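Local coordinates for protein putative phospholipase A2 (Oryza sativa, PDB 2WG9) that probably catalyses the calcium-dependent hydrolysis of the 2-acyl ester bond of phosphoglycerides, releasing a lysophospholipid and a free fatty acid, at residues G92-F95 with P96-C100. Sequence-based numbering, arbitrary orientation.
Sequences GATF and PGNKC
The side-chain amide of Asn98 lies flat over one face of the Phe95 ring. The two planes are 14° apart and stacked. The amide carbon CG of Asn98 comes to 3.3 Å from CZ of Phe95, so the amide sits toward the far end of the ring. CB of Asn98 also rests on this face, as a CH-pi contact 3.7 Å from the centroid of the Phe95 ring. The phenyl group gets there because its CG stands between the backbone N and the carbonyl carbon (chi1 52°), which brings the ring back against the side chain of Asn98. Phe95 to Asn98 form a type II beta turn with Pro96 and Gly97 at its corners. It lies in the surface loop between helix 77-88 and helix 102-125. The closing bond, from Asn98 N to Phe95 O, is weak at 3.3 Å. Gly97 has a positive phi, where a side chain would press on the preceding carbonyl O. Both ends of the amide are held. ND2 of Asn98 donates to OG1 of Thr94 at 2.7 Å, with that oxygen tilted 22° from the amide plane. OD1 of Asn98 accepts from the backbone N of Cys100 at 3.0 Å, an Asx turn, with the donor above the carbonyl plane. With an alanine at Asn98, part of the ring face is likely to lose its cover, and Thr94 OG1 and Cys100 N would probably lose these partners. OG1 of Thr94 also bonds to Asp54. Near the end of the loop, Cys100 is joined to Cys28 by a disulfide.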
ATOM      1  N   GLY A  92     -16.860  -0.205   1.937  1.00 21.72           N
ATOM      2  CA  GLY A  92     -17.221  -0.962   3.130  1.00 22.12           C
ATOM      3  C   GLY A  92     -16.706  -0.378   4.430  1.00 22.22           C
ATOM      4  O   GLY A  92     -16.138   0.721   4.463  1.00 22.50           O
ATOM      5  N   ALA A  93     -16.920  -1.124   5.508  1.00 22.13           N
ATOM      6  CA  ALA A  93     -16.498  -0.706   6.835  1.00 22.04           C
ATOM      7  C   ALA A  93     -14.983  -0.686   6.930  1.00 21.80           C
ATOM      8  O   ALA A  93     -14.297  -1.500   6.308  1.00 22.15           O
ATOM      9  CB  ALA A  93     -17.072  -1.643   7.894  1.00 22.40           C
ATOM     10  N   THR A  94     -14.463   0.247   7.712  1.00 21.03           N
ATOM     11  CA  THR A  94     -13.063   0.203   8.075  1.00 20.10           C
ATOM     12  C   THR A  94     -12.950  -0.439   9.456  1.00 19.94           C
ATOM     13  O   THR A  94     -13.964  -0.793  10.072  1.00 20.02           O
ATOM     14  CB  THR A  94     -12.398   1.603   8.014  1.00 20.23           C
ATOM     15  OG1 THR A  94     -10.977   1.468   8.170  1.00 18.90           O
ATOM     16  CG2 THR A  94     -12.955   2.532   9.093  1.00 19.02           C
ATOM     17  N   PHE A  95     -11.721  -0.608   9.927  1.00 19.56           N
ATOM     18  CA  PHE A  95     -11.474  -1.224  11.219  1.00 19.08           C
ATOM     19  C   PHE A  95     -11.801  -0.263  12.363  1.00 19.56           C
ATOM     20  O   PHE A  95     -11.686   0.963  12.207  1.00 19.35           O
ATOM     21  CB  PHE A  95     -10.030  -1.735  11.312  1.00 18.48           C
ATOM     22  CG  PHE A  95      -8.988  -0.708  10.952  1.00 17.17           C
ATOM     23  CD1 PHE A  95      -8.654  -0.466   9.615  1.00 15.79           C
ATOM     24  CD2 PHE A  95      -8.329   0.007  11.948  1.00 16.24           C
ATOM     25  CE1 PHE A  95      -7.693   0.470   9.281  1.00 14.59           C
ATOM     26  CE2 PHE A  95      -7.352   0.944  11.631  1.00 14.29           C
ATOM     27  CZ  PHE A  95      -7.035   1.185  10.295  1.00 14.72           C
ATOM     28  N   PRO A  96     -12.262  -0.811  13.505  1.00 19.71           N
ATOM     29  CA  PRO A  96     -12.506   0.051  14.655  1.00 19.71           C
ATOM     30  C   PRO A  96     -11.216   0.665  15.166  1.00 19.79           C
ATOM     31  O   PRO A  96     -10.168   0.006  15.175  1.00 20.33           O
ATOM     32  CB  PRO A  96     -13.111  -0.892  15.702  1.00 19.64           C
ATOM     33  CG  PRO A  96     -12.854  -2.264  15.225  1.00 19.92           C
ATOM     34  CD  PRO A  96     -12.628  -2.217  13.757  1.00 19.85           C
ATOM     35  N   GLY A  97     -11.289   1.922  15.579  1.00 19.35           N
ATOM     36  CA  GLY A  97     -10.104   2.624  16.061  1.00 19.12           C
ATOM     37  C   GLY A  97      -9.259   3.244  14.963  1.00 18.80           C
ATOM     38  O   GLY A  97      -8.166   3.737  15.230  1.00 18.80           O
ATOM     39  N   ASN A  98      -9.761   3.223  13.731  1.00 18.62           N
ATOM     40  CA  ASN A  98      -9.091   3.880  12.605  1.00 18.76           C
ATOM     41  C   ASN A  98      -9.156   5.400  12.761  1.00 19.23           C
ATOM     42  O   ASN A  98     -10.213   6.005  12.594  1.00 18.89           O
ATOM     43  CB  ASN A  98      -9.729   3.457  11.276  1.00 18.45           C
ATOM     44  CG  ASN A  98      -8.941   3.920  10.063  1.00 17.82           C
ATOM     45  OD1 ASN A  98      -7.891   4.555  10.181  1.00 17.97           O
ATOM     46  ND2 ASN A  98      -9.445   3.591   8.883  1.00 17.23           N
ATOM     47  N   LYS A  99      -8.016   6.003  13.091  1.00 19.93           N
ATOM     48  CA  LYS A  99      -7.933   7.455  13.274  1.00 20.38           C
ATOM     49  C   LYS A  99      -7.813   8.195  11.941  1.00 20.50           C
ATOM     50  O   LYS A  99      -7.877   9.429  11.893  1.00 20.62           O
ATOM     51  CB  LYS A  99      -6.745   7.807  14.178  1.00 20.56           C
ATOM     52  CG  LYS A  99      -6.723   7.085  15.526  1.00 21.01           C
ATOM     53  CD  LYS A  99      -7.701   7.703  16.514  1.00 22.58           C
ATOM     54  CE  LYS A  99      -7.480   7.153  17.913  1.00 22.74           C
ATOM     55  NZ  LYS A  99      -7.808   5.699  18.015  1.00 24.12           N
ATOM     56  N   CYS A 100      -7.615   7.437  10.864  1.00 20.51           N
ATOM     57  CA  CYS A 100      -7.500   8.006   9.531  1.00 20.53           C
ATOM     58  C   CYS A 100      -8.860   8.068   8.854  1.00 20.93           C
ATOM     59  O   CYS A 100      -9.802   7.380   9.253  1.00 21.14           O
ATOM     60  CB  CYS A 100      -6.529   7.189   8.665  1.00 20.12           C
ATOM     61  SG  CYS A 100      -4.803   7.130   9.232  1.00 20.15           S
TER